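Local structure of lipolytic enzyme, G-D-S-L family (Bacteroides thetaiotaomicron, 7BR2) at residues T12-F16 and T130-M134; L25-T30 and V85-N90; E107-S113 and R161-Y165; D209-M214 and S283-E289. The protein metabolizes the drug diltiazem in the gut and is a serine esterase of the SGNH (GDSL) hydrolase superfamily. All coordinates share one frame. Residue numbers count along the deposited sequence, not the author numbering.

Contact 1 (T12-F16 and T130-M134); sequences TVKPF and TRIVM
Arg131 lays its guanidinium against Lys14, whose CB sits over one face of the group, 3.4 Å from Arg131 NH1. The contact shows how a parallel alpha/beta sheet of the SGNH-hydrolase kind can bind a segment that is not one of its strands. Residues 131-134 belong to strand 131-136, while 12-16 runs extended without regular structure: Val13 has beta angles (-134/126), and Lys14, Pro15 and Phe16 lie near polyproline II values (phi -64 to -73°, psi 143 to 157°). The nearest CA atoms are those of Val13 and Val133, 7.3 Å apart. Arg131 points toward the loop with chi1 and chi2 t and chi3 p, so that both terminal nitrogens, NH1 and NH2, donate to Lys14 O at 3.1 Å each. The guanidinium also forms a salt bridge with Glu176 of the adjacent strand 176-179, and Glu176 in turn accepts from Lys14 N, so charge and loop backbone share one carboxylate. Phe16 (chi1 m) brings its CD1 to 4.0 Å from Arg131 NH2. Further along the strand, two valines make an apolar contact: with chi1 t in both, Val13 CG2 meets Val133 CG1 at 3.8 Å.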
loop_
_atom_site.group_PDB
_atom_site.type_symbol
_atom_site.label_atom_id
_atom_site.label_comp_id
_atom_site.label_asym_id
_atom_site.label_seq_id
_atom_site.Cartn_x
_atom_site.Cartn_y
_atom_site.Cartn_z
ATOM N N THR A 12 3.030 14.430 7.600
ATOM C CA THR A 12 3.751 15.283 6.672
ATOM C C THR A 12 3.084 15.324 5.302
ATOM O O THR A 12 3.545 16.058 4.418
ATOM C CB THR A 12 5.204 14.809 6.524
ATOM O OG1 THR A 12 5.223 13.488 5.966
ATOM C CG2 THR A 12 5.900 14.783 7.888
ATOM N N VAL A 13 2.008 14.559 5.105
ATOM C CA VAL A 13 1.312 14.442 3.825
ATOM C C VAL A 13 -0.183 14.555 4.088
ATOM O O VAL A 13 -0.724 13.829 4.929
ATOM C CB VAL A 13 1.652 13.112 3.118
ATOM C CG1 VAL A 13 0.811 12.932 1.845
ATOM C CG2 VAL A 13 3.130 13.059 2.781
ATOM N N LYS A 14 -0.854 15.467 3.393
ATOM C CA LYS A 14 -2.284 15.608 3.632
ATOM C C LYS A 14 -3.019 14.346 3.193
ATOM O O LYS A 14 -2.638 13.724 2.196
ATOM C CB LYS A 14 -2.882 16.803 2.896
ATOM C CG LYS A 14 -2.893 18.097 3.671
ATOM C CD LYS A 14 -3.433 19.203 2.779
ATOM C CE LYS A 14 -2.452 19.639 1.704
ATOM N NZ LYS A 14 -3.001 20.782 0.911
ATOM N N PRO A 15 -4.059 13.937 3.919
ATOM C CA PRO A 15 -4.836 12.766 3.500
ATOM C C PRO A 15 -5.530 13.010 2.168
ATOM O O PRO A 15 -5.768 14.145 1.756
ATOM C CB PRO A 15 -5.870 12.598 4.623
ATOM C CG PRO A 15 -5.866 13.910 5.372
ATOM C CD PRO A 15 -4.499 14.466 5.226
ATOM N N PHE A 16 -5.851 11.918 1.480
ATOM C CA PHE A 16 -6.678 12.032 0.286
ATOM C C PHE A 16 -8.123 12.335 0.693
ATOM O O PHE A 16 -8.584 11.938 1.770
ATOM C CB PHE A 16 -6.606 10.732 -0.536
ATOM C CG PHE A 16 -5.193 10.291 -0.880
ATOM C CD1 PHE A 16 -4.246 11.208 -1.290
ATOM C CD2 PHE A 16 -4.820 8.951 -0.785
ATOM C CE1 PHE A 16 -2.947 10.804 -1.610
ATOM C CE2 PHE A 16 -3.517 8.538 -1.106
ATOM C CZ PHE A 16 -2.581 9.471 -1.514
ATOM N N THR A 130 -2.145 19.957 -9.223
ATOM C CA THR A 130 -1.672 18.646 -8.782
ATOM C C THR A 130 -0.802 18.807 -7.546
ATOM O O THR A 130 0.214 19.507 -7.582
ATOM C CB THR A 130 -0.890 17.927 -9.889
ATOM O OG1 THR A 130 -1.723 17.738 -11.043
ATOM C CG2 THR A 130 -0.403 16.557 -9.392
ATOM N N ARG A 131 -1.215 18.180 -6.453
ATOM C CA ARG A 131 -0.381 18.112 -5.267
ATOM C C ARG A 131 0.765 17.122 -5.480
ATOM O O ARG A 131 0.531 15.946 -5.793
ATOM C CB ARG A 131 -1.234 17.711 -4.066
ATOM C CG ARG A 131 -0.467 17.622 -2.757
ATOM C CD ARG A 131 -1.377 17.853 -1.556
ATOM N NE ARG A 131 -2.473 16.898 -1.399
ATOM C CZ ARG A 131 -2.433 15.831 -0.603
ATOM N NH1 ARG A 131 -1.337 15.561 0.100
ATOM N NH2 ARG A 131 -3.491 15.031 -0.506
ATOM N N ILE A 132 2.002 17.587 -5.286
ATOM C CA ILE A 132 3.201 16.778 -5.489
ATOM C C ILE A 132 3.691 16.266 -4.138
ATOM O O ILE A 132 3.822 17.039 -3.181
ATOM C CB ILE A 132 4.301 17.582 -6.208
ATOM C CG1 ILE A 132 3.778 18.183 -7.515
ATOM C CG2 ILE A 132 5.491 16.700 -6.529
ATOM C CD1 ILE A 132 3.363 17.135 -8.537
ATOM N N VAL A 133 3.954 14.962 -4.049
ATOM C CA VAL A 133 4.438 14.340 -2.817
ATOM C C VAL A 133 5.710 13.551 -3.123
ATOM O O VAL A 133 5.650 12.469 -3.733
ATOM C CB VAL A 133 3.378 13.434 -2.178
ATOM C CG1 VAL A 133 3.912 12.807 -0.904
ATOM C CG2 VAL A 133 2.092 14.229 -1.904
ATOM N N MET A 134 6.857 14.063 -2.674
ATOM C CA MET A 134 8.091 13.293 -2.772
ATOM C C MET A 134 8.056 12.183 -1.735
ATOM O O MET A 134 7.804 12.445 -0.556
ATOM C CB MET A 134 9.301 14.200 -2.544
ATOM C CG MET A 134 9.504 15.266 -3.607
ATOM S SD MET A 134 9.997 14.591 -5.193
ATOM C CE MET A 134 8.686 15.182 -6.265
#

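Contact 2 (L25-T30 and V85-N90)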
loop_
_atom_site.group_PDB
_atom_site.type_symbol
_atom_site.label_atom_id
_atom_site.label_comp_id
_atom_site.label_asym_id
_atom_site.label_seq_id
_atom_site.Cartn_x
_atom_site.Cartn_y
_atom_site.Cartn_z
ATOM N N LEU A 25 3.986 7.150 -8.786
ATOM C CA LEU A 25 4.978 6.961 -9.832
ATOM C C LEU A 25 6.222 6.275 -9.265
ATOM O O LEU A 25 6.791 6.730 -8.260
ATOM C CB LEU A 25 5.335 8.315 -10.449
ATOM C CG LEU A 25 6.622 8.438 -11.266
ATOM C CD1 LEU A 25 6.603 7.498 -12.451
ATOM C CD2 LEU A 25 6.759 9.867 -11.733
ATOM N N GLY A 26 6.659 5.190 -9.901
ATOM C CA GLY A 26 7.798 4.502 -9.317
ATOM C C GLY A 26 8.427 3.488 -10.245
ATOM O O GLY A 26 8.181 3.480 -11.454
ATOM N N ASN A 27 9.262 2.627 -9.652
ATOM C CA ASN A 27 9.929 1.586 -10.426
ATOM C C ASN A 27 9.315 0.219 -10.157
ATOM O O ASN A 27 8.090 0.112 -9.985
ATOM C CB ASN A 27 11.440 1.569 -10.141
ATOM C CG ASN A 27 11.777 1.457 -8.654
ATOM O OD1 ASN A 27 10.977 0.958 -7.849
ATOM N ND2 ASN A 27 12.985 1.902 -8.295
ATOM N N SER A 28 10.138 -0.843 -10.140
ATOM C CA SER A 28 9.564 -2.176 -9.998
ATOM C C SER A 28 8.928 -2.372 -8.638
ATOM O O SER A 28 7.988 -3.162 -8.510
ATOM C CB SER A 28 10.601 -3.271 -10.228
ATOM O OG SER A 28 11.797 -3.015 -9.521
ATOM N N ILE A 29 9.430 -1.696 -7.610
ATOM C CA ILE A 29 8.808 -1.825 -6.296
ATOM C C ILE A 29 7.355 -1.364 -6.357
ATOM O O ILE A 29 6.452 -2.025 -5.829
ATOM C CB ILE A 29 9.632 -1.046 -5.252
ATOM C CG1 ILE A 29 11.024 -1.688 -5.146
ATOM C CG2 ILE A 29 8.902 -1.015 -3.918
ATOM C CD1 ILE A 29 12.107 -0.777 -4.604
ATOM N N THR A 30 7.109 -0.259 -7.071
ATOM C CA THR A 30 5.754 0.217 -7.328
ATOM C C THR A 30 5.035 -0.667 -8.343
ATOM O O THR A 30 3.891 -1.083 -8.123
ATOM C CB THR A 30 5.823 1.651 -7.842
ATOM O OG1 THR A 30 6.450 2.476 -6.857
ATOM C CG2 THR A 30 4.435 2.181 -8.192
ATOM N N VAL A 85 6.024 10.550 -5.988
ATOM C CA VAL A 85 7.194 10.328 -6.836
ATOM C C VAL A 85 8.271 9.629 -6.011
ATOM O O VAL A 85 8.706 10.155 -4.981
ATOM C CB VAL A 85 7.725 11.646 -7.431
ATOM C CG1 VAL A 85 8.921 11.403 -8.337
ATOM C CG2 VAL A 85 6.617 12.399 -8.176
ATOM N N THR A 86 8.665 8.425 -6.432
ATOM C CA THR A 86 9.709 7.648 -5.771
ATOM C C THR A 86 10.622 7.017 -6.816
ATOM O O THR A 86 10.157 6.567 -7.869
ATOM C CB THR A 86 9.123 6.561 -4.864
ATOM O OG1 THR A 86 10.185 5.948 -4.119
ATOM C CG2 THR A 86 8.377 5.490 -5.675
ATOM N N PHE A 87 11.922 7.014 -6.536
ATOM C CA PHE A 87 12.912 6.486 -7.467
ATOM C C PHE A 87 14.230 6.353 -6.723
ATOM O O PHE A 87 14.359 6.768 -5.566
ATOM C CB PHE A 87 13.085 7.382 -8.702
ATOM C CG PHE A 87 13.702 8.717 -8.399
ATOM C CD1 PHE A 87 12.987 9.686 -7.716
ATOM C CD2 PHE A 87 15.005 8.997 -8.784
ATOM C CE1 PHE A 87 13.561 10.910 -7.428
ATOM C CE2 PHE A 87 15.578 10.214 -8.504
ATOM C CZ PHE A 87 14.857 11.175 -7.825
ATOM N N GLY A 88 15.217 5.755 -7.386
ATOM C CA GLY A 88 16.558 5.676 -6.842
ATOM C C GLY A 88 17.102 4.266 -6.727
ATOM O O GLY A 88 18.320 4.085 -6.723
ATOM N N MET A 89 16.232 3.270 -6.576
ATOM C CA MET A 89 16.743 1.908 -6.438
ATOM C C MET A 89 17.548 1.492 -7.668
ATOM O O MET A 89 18.607 0.858 -7.546
ATOM C CB MET A 89 15.603 0.928 -6.169
ATOM C CG MET A 89 16.080 -0.517 -5.980
ATOM S SD MET A 89 17.175 -0.813 -4.560
ATOM C CE MET A 89 16.048 -0.665 -3.174
ATOM N N ASN A 90 17.078 1.862 -8.862
ATOM C CA ASN A 90 17.809 1.585 -10.091
ATOM C C ASN A 90 18.839 2.661 -10.389
ATOM O O ASN A 90 19.923 2.356 -10.886
ATOM C CB ASN A 90 16.830 1.438 -11.254
ATOM C CG ASN A 90 16.013 0.175 -11.153
ATOM O OD1 ASN A 90 16.564 -0.917 -10.964
ATOM N ND2 ASN A 90 14.692 0.312 -11.236
HETATM O O HOH W 1 14.768 3.612 -9.244
HETATM O O HOH W 2 13.418 3.398 -6.048
#
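Adjacent parallel strands here bring sequence-distant loops together. In the backbone layer, Leu25 and Val85 form a parallel bridge with CA atoms 5.0 Å apart, and Thr86 N donates to Leu25 O at 3.1 Å. Gly26 CA makes a CH...O contact with Thr86 O at 3.5 Å. Polar side chains take over where the strands end. Asn27 N-caps helix 28-32, its OD1 accepting from Ile29 N at 3.1 Å, while its ND2 donates to water 1 (2.6 Å) and, weakly, to water 2 (2.7 Å). Water 1 also accepts from Gly88 N and Asn90 N, and water 2 from Met89 N. Asn90 bonds to Tyr94 OH and Asp62 O. Apolar contacts are sparse: Leu25 CD2 to Val85 CG1 (4.3 Å) and Ile29 CD1 to Met89 CB (4.2 Å). Ser28 OG is hydrogen-bonded to His207, consistent with a catalytic pair. Gly26-Ile29 and Gly88-Asn90 are consistent with the GDSL-like nucleophile block and the GxN block, whose asparagine usually lines the oxyanion hole of SGNH hydrolases.

Contact 3 (E107-S113 and R161-Y165); sequences EQKYQES and RIIEY
Two helices that run nearly parallel can be tied near solvent by an arginine lying on a tyrosine, with an apolar layer beneath, as in segments 107-113 and 161-165. Both are regular alpha-helix; their axes approach to 10.3 Å and cross at -28°, with Tyr110 CA and Ile162 CA nearest in register, 6.5 Å apart. Within the turns, Gln111 N, Glu112 N and Ser113 N donate to Glu107 O, Gln108 O and Lys109 O at 2.9 Å each, and Tyr165 N donates to Arg161 O at 3.0 Å. Arg161 (chi1 m, chi2 t, chi3 p) reaches across so that NH1 donates to Glu107 OE1 at 2.9 Å in a salt bridge, with a weak second bond from NH2 to the same OE1 at 3.4 Å. Glu107 (chi1 t, chi2 p) keeps its other oxygen, OE2, for Gln111 NE2 at 2.9 Å. The same guanidinium lies flat on Tyr110 (chi1 t, chi2 81°), a cation-pi stack with centres 4.0 Å apart and planes at 18°. Tyr110 CD1 also touches Ile162 CG1 at 4.0 Å, and Tyr110 OH comes to 3.4 Å from Tyr165 CD2. Deeper in, Ser113 OG is hydrogen-bonded to Asp91 and packs on Ile162 CD1 (3.5 Å). Such pairing joins the connecting helices of successive beta-alpha-beta units, which link strands 82-85, 131-136 and 176-179 in the alpha/beta fold.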
loop_
_atom_site.group_PDB
_atom_site.type_symbol
_atom_site.label_atom_id
_atom_site.label_comp_id
_atom_site.label_asym_id
_atom_site.label_seq_id
_atom_site.Cartn_x
_atom_site.Cartn_y
_atom_site.Cartn_z
ATOM N N GLU A 107 29.174 8.433 -6.934
ATOM C CA GLU A 107 29.024 9.861 -7.202
ATOM C C GLU A 107 28.472 10.097 -8.603
ATOM O O GLU A 107 27.582 10.938 -8.795
ATOM C CB GLU A 107 30.359 10.582 -7.013
ATOM C CG GLU A 107 30.361 12.041 -7.459
ATOM C CD GLU A 107 29.602 12.929 -6.497
ATOM O OE1 GLU A 107 29.430 12.524 -5.331
ATOM O OE2 GLU A 107 29.184 14.031 -6.895
ATOM N N GLN A 108 28.949 9.328 -9.584
ATOM C CA GLN A 108 28.455 9.480 -10.946
ATOM C C GLN A 108 26.980 9.106 -11.032
ATOM O O GLN A 108 26.193 9.795 -11.693
ATOM C CB GLN A 108 29.286 8.598 -11.884
ATOM C CG GLN A 108 30.732 9.064 -11.979
ATOM C CD GLN A 108 31.632 8.133 -12.780
ATOM O OE1 GLN A 108 31.363 6.931 -12.904
ATOM N NE2 GLN A 108 32.746 8.679 -13.276
ATOM N N LYS A 109 26.579 8.048 -10.332
ATOM C CA LYS A 109 25.179 7.640 -10.356
ATOM C C LYS A 109 24.291 8.670 -9.663
ATOM O O LYS A 109 23.201 8.993 -10.154
ATOM C CB LYS A 109 25.026 6.266 -9.702
ATOM C CG LYS A 109 25.529 5.115 -10.556
ATOM C CD LYS A 109 25.141 5.337 -12.014
ATOM C CE LYS A 109 24.960 4.022 -12.756
ATOM N NZ LYS A 109 24.900 4.193 -14.236
ATOM N N TYR A 110 24.749 9.214 -8.531
ATOM C CA TYR A 110 23.988 10.271 -7.875
ATOM C C TYR A 110 23.814 11.472 -8.794
ATOM O O TYR A 110 22.716 12.045 -8.883
ATOM C CB TYR A 110 24.667 10.683 -6.567
ATOM C CG TYR A 110 24.118 11.971 -6.009
ATOM C CD1 TYR A 110 22.944 11.992 -5.284
ATOM C CD2 TYR A 110 24.772 13.169 -6.229
ATOM C CE1 TYR A 110 22.435 13.176 -4.794
ATOM C CE2 TYR A 110 24.276 14.352 -5.743
ATOM C CZ TYR A 110 23.109 14.356 -5.027
ATOM O OH TYR A 110 22.626 15.555 -4.549
ATOM N N GLN A 111 24.884 11.870 -9.487
ATOM C CA GLN A 111 24.794 13.052 -10.340
ATOM C C GLN A 111 23.848 12.817 -11.508
ATOM O O GLN A 111 22.988 13.660 -11.799
ATOM C CB GLN A 111 26.186 13.448 -10.845
ATOM C CG GLN A 111 27.098 13.977 -9.739
ATOM C CD GLN A 111 26.563 15.247 -9.106
ATOM O OE1 GLN A 111 25.856 16.023 -9.746
ATOM N NE2 GLN A 111 26.859 15.441 -7.831
ATOM N N GLU A 112 23.964 11.656 -12.155
ATOM C CA GLU A 112 23.062 11.326 -13.252
ATOM C C GLU A 112 21.611 11.312 -12.779
ATOM O O GLU A 112 20.714 11.858 -13.445
ATOM C CB GLU A 112 23.456 9.975 -13.838
ATOM C CG GLU A 112 22.715 9.579 -15.093
ATOM C CD GLU A 112 22.924 8.120 -15.463
ATOM O OE1 GLU A 112 22.271 7.663 -16.426
ATOM O OE2 GLU A 112 23.760 7.442 -14.819
ATOM N N SER A 113 21.373 10.745 -11.596
ATOM C CA SER A 113 20.010 10.636 -11.108
ATOM C C SER A 113 19.400 12.012 -10.880
ATOM O O SER A 113 18.312 12.301 -11.386
ATOM C CB SER A 113 19.977 9.818 -9.826
ATOM O OG SER A 113 18.645 9.559 -9.464
ATOM N N ARG A 161 21.251 9.694 -0.466
ATOM C CA ARG A 161 21.615 10.987 -1.050
ATOM C C ARG A 161 20.548 11.470 -2.024
ATOM O O ARG A 161 20.177 12.655 -2.028
ATOM C CB ARG A 161 22.963 10.890 -1.760
ATOM C CG ARG A 161 24.160 10.902 -0.849
ATOM C CD ARG A 161 25.438 10.924 -1.672
ATOM N NE ARG A 161 25.754 12.265 -2.160
ATOM C CZ ARG A 161 26.671 12.517 -3.090
ATOM N NH1 ARG A 161 27.350 11.510 -3.635
ATOM N NH2 ARG A 161 26.914 13.767 -3.471
ATOM N N ILE A 162 20.071 10.569 -2.889
ATOM C CA ILE A 162 18.992 10.941 -3.805
ATOM C C ILE A 162 17.754 11.380 -3.015
ATOM O O ILE A 162 17.101 12.383 -3.343
ATOM C CB ILE A 162 18.684 9.777 -4.773
ATOM C CG1 ILE A 162 19.919 9.437 -5.615
ATOM C CG2 ILE A 162 17.515 10.139 -5.683
ATOM C CD1 ILE A 162 19.782 8.188 -6.448
ATOM N N ILE A 163 17.439 10.661 -1.941
ATOM C CA ILE A 163 16.265 11.008 -1.148
ATOM C C ILE A 163 16.434 12.375 -0.488
ATOM O O ILE A 163 15.475 13.143 -0.385
ATOM C CB ILE A 163 15.980 9.904 -0.122
ATOM C CG1 ILE A 163 15.618 8.616 -0.866
ATOM C CG2 ILE A 163 14.864 10.336 0.812
ATOM C CD1 ILE A 163 15.354 7.429 0.002
ATOM N N GLU A 164 17.652 12.715 -0.059
ATOM C CA GLU A 164 17.887 14.049 0.497
ATOM C C GLU A 164 17.728 15.127 -0.563
ATOM O O GLU A 164 17.202 16.213 -0.280
ATOM C CB GLU A 164 19.270 14.128 1.153
ATOM C CG GLU A 164 19.265 14.020 2.680
ATOM C CD GLU A 164 18.207 14.925 3.347
ATOM O OE1 GLU A 164 18.334 16.173 3.249
ATOM O OE2 GLU A 164 17.268 14.401 3.989
ATOM N N TYR A 165 18.178 14.853 -1.790
ATOM C CA TYR A 165 17.915 15.810 -2.859
ATOM C C TYR A 165 16.410 15.990 -3.072
ATOM O O TYR A 165 15.930 17.117 -3.274
ATOM C CB TYR A 165 18.589 15.376 -4.153
ATOM C CG TYR A 165 18.640 16.503 -5.147
ATOM C CD1 TYR A 165 17.533 16.812 -5.935
ATOM C CD2 TYR A 165 19.774 17.280 -5.282
ATOM C CE1 TYR A 165 17.558 17.858 -6.834
ATOM C CE2 TYR A 165 19.817 18.330 -6.190
ATOM C CZ TYR A 165 18.703 18.613 -6.959
ATOM O OH TYR A 165 18.740 19.652 -7.857
#

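Contact 4 (D209-M214 and S283-E289)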
loop_
_atom_site.group_PDB
_atom_site.type_symbol
_atom_site.label_atom_id
_atom_site.label_comp_id
_atom_site.label_asym_id
_atom_site.label_seq_id
_atom_site.Cartn_x
_atom_site.Cartn_y
_atom_site.Cartn_z
ATOM N N ASP A 209 8.521 -8.005 -0.134
ATOM C CA ASP A 209 7.417 -8.949 -0.188
ATOM C C ASP A 209 6.147 -8.255 0.323
ATOM O O ASP A 209 6.148 -7.061 0.634
ATOM C CB ASP A 209 7.794 -10.192 0.626
ATOM C CG ASP A 209 7.031 -11.442 0.231
ATOM O OD1 ASP A 209 6.019 -11.353 -0.486
ATOM O OD2 ASP A 209 7.445 -12.538 0.676
ATOM N N ASN A 210 5.049 -9.003 0.437
ATOM C CA ASN A 210 3.769 -8.407 0.829
ATOM C C ASN A 210 3.862 -7.728 2.189
ATOM O O ASN A 210 3.230 -6.689 2.421
ATOM C CB ASN A 210 2.683 -9.480 0.858
ATOM C CG ASN A 210 2.458 -10.106 -0.486
ATOM O OD1 ASN A 210 2.057 -9.428 -1.438
ATOM N ND2 ASN A 210 2.739 -11.399 -0.591
ATOM N N ASP A 211 4.625 -8.314 3.113
ATOM C CA ASP A 211 4.803 -7.689 4.420
ATOM C C ASP A 211 5.499 -6.343 4.290
ATOM O O ASP A 211 5.100 -5.363 4.933
ATOM C CB ASP A 211 5.590 -8.617 5.353
ATOM C CG ASP A 211 6.954 -9.012 4.790
ATOM O OD1 ASP A 211 7.051 -9.336 3.579
ATOM O OD2 ASP A 211 7.944 -8.935 5.544
ATOM N N GLY A 212 6.547 -6.275 3.463
ATOM C CA GLY A 212 7.222 -5.007 3.262
ATOM C C GLY A 212 6.305 -3.958 2.668
ATOM O O GLY A 212 6.319 -2.796 3.091
ATOM N N HIS A 213 5.480 -4.356 1.691
ATOM C CA HIS A 213 4.545 -3.413 1.091
ATOM C C HIS A 213 3.473 -2.993 2.085
ATOM O O HIS A 213 3.027 -1.841 2.062
ATOM C CB HIS A 213 3.937 -4.023 -0.175
ATOM C CG HIS A 213 4.841 -3.919 -1.358
ATOM N ND1 HIS A 213 4.950 -2.767 -2.109
ATOM C CD2 HIS A 213 5.749 -4.784 -1.865
ATOM C CE1 HIS A 213 5.867 -2.939 -3.045
ATOM N NE2 HIS A 213 6.363 -4.156 -2.923
ATOM N N MET A 214 3.085 -3.884 2.997
ATOM C CA MET A 214 2.120 -3.478 4.011
ATOM C C MET A 214 2.765 -2.527 5.014
ATOM O O MET A 214 2.115 -1.586 5.480
ATOM C CB MET A 214 1.527 -4.702 4.703
ATOM C CG MET A 214 0.309 -4.394 5.554
ATOM S SD MET A 214 -0.944 -3.385 4.721
ATOM C CE MET A 214 -1.213 -2.114 5.950
ATOM N N SER A 283 6.965 -15.545 -3.176
ATOM C CA SER A 283 6.553 -14.886 -1.945
ATOM C C SER A 283 6.686 -15.818 -0.749
ATOM O O SER A 283 6.443 -17.023 -0.845
ATOM C CB SER A 283 5.113 -14.392 -2.049
ATOM O OG SER A 283 4.742 -13.711 -0.871
ATOM N N LYS A 284 7.065 -15.249 0.386
ATOM C CA LYS A 284 7.159 -16.013 1.621
ATOM C C LYS A 284 6.395 -15.421 2.789
ATOM O O LYS A 284 6.070 -16.162 3.724
ATOM C CB LYS A 284 8.629 -16.176 2.043
ATOM C CG LYS A 284 9.473 -17.066 1.143
ATOM C CD LYS A 284 9.053 -18.510 1.361
ATOM C CE LYS A 284 9.369 -19.414 0.184
ATOM N NZ LYS A 284 9.075 -20.829 0.561
ATOM N N LYS A 285 6.053 -14.143 2.754
ATOM C CA LYS A 285 5.368 -13.512 3.863
ATOM C C LYS A 285 4.149 -12.775 3.335
ATOM O O LYS A 285 4.163 -12.216 2.232
ATOM C CB LYS A 285 6.302 -12.544 4.599
ATOM C CG LYS A 285 7.517 -13.222 5.219
ATOM C CD LYS A 285 8.529 -12.196 5.734
ATOM C CE LYS A 285 9.381 -11.643 4.600
ATOM N NZ LYS A 285 10.210 -10.490 5.061
ATOM N N SER A 286 3.099 -12.761 4.142
ATOM C CA SER A 286 1.823 -12.202 3.734
ATOM C C SER A 286 1.705 -10.760 4.204
ATOM O O SER A 286 2.525 -10.267 4.979
ATOM C CB SER A 286 0.677 -13.045 4.298
ATOM O OG SER A 286 0.627 -12.945 5.713
ATOM N N GLN A 287 0.695 -10.066 3.664
ATOM C CA GLN A 287 0.304 -8.766 4.200
ATOM C C GLN A 287 0.137 -8.843 5.729
ATOM O O GLN A 287 0.523 -7.913 6.459
ATOM C CB GLN A 287 -0.984 -8.303 3.479
ATOM C CG GLN A 287 -1.517 -6.920 3.828
ATOM C CD GLN A 287 -2.920 -6.675 3.269
ATOM O OE1 GLN A 287 -3.566 -7.596 2.778
ATOM N NE2 GLN A 287 -3.405 -5.439 3.382
ATOM N N ALA A 288 -0.445 -9.950 6.222
ATOM C CA ALA A 288 -0.746 -10.097 7.647
ATOM C C ALA A 288 0.497 -10.057 8.512
ATOM O O ALA A 288 0.440 -9.612 9.670
ATOM C CB ALA A 288 -1.525 -11.408 7.867
ATOM N N GLU A 289 1.632 -10.466 7.946
ATOM C CA GLU A 289 2.880 -10.433 8.674
ATOM C C GLU A 289 3.198 -9.052 9.192
ATOM O O GLU A 289 3.915 -8.943 10.200
ATOM C CB GLU A 289 4.000 -10.887 7.716
ATOM C CG GLU A 289 5.378 -10.999 8.297
ATOM C CD GLU A 289 5.532 -12.255 9.088
ATOM O OE1 GLU A 289 4.864 -13.255 8.749
ATOM O OE2 GLU A 289 6.324 -12.213 10.060
HETATM O O HOH W 3 9.326 -8.346 2.539
#
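Helix 210-223 opens at Asn210, just past the N-cap position held by Asp209, and the loop 283-289 runs along this first turn before entering a short 3-10 segment at 288-289; Asp211 and Gln287 come nearest, their CA atoms 4.6 Å apart. In this SGNH-type alpha/beta domain, the helix start illustrates how one carboxylate can gather a loop. Asp209 OD2 accepts from Lys284 N (2.8 Å) and Lys285 N (3.0 Å), while OD1 accepts from Ser283 OG and from Asn210 N, both at 2.7 Å. Asn210 ND2 donates to Lys285 O at 3.3 Å and also to Arg279 O, stitching further loop backbone to the helix. Gln287 gives its NE2 weakly to Met214 SD at 3.5 Å, its OE1 being held by Asp275 N; Met214 and Gln287 both pack on Phe38. Asp211 forms a salt bridge, OD2 to Lys285 NZ at 2.8 Å, and its OD1 receives a hydrogen bond from water 3 at 2.7 Å, the same water accepting from Asp209 N at 2.8 Å.

Contacts 1 and 2 rest on the same parallel sheet: strand 82-85 lies between 21-26 and 131-136, and Val85 N probably donates a hydrogen bond to Val133 O (3.0 Å), although the contact centres are about 17 Å apart. Phe87 of contact 2 packs against both helices of contact 3, its CE2 3.3 Å from Ser113 OG and 3.4 Å from Ile162 CG2. Contact 4, centred about 18 Å from contact 2, touches it through His213 CE1 and Ile29 O (3.0 Å). Along the chain contact 1 opens first, encloses contact 2 and crosses contact 3; contact 4 follows them all. Contact 2 therefore links sheet, helices and helix 210-223 around the probable nucleophile.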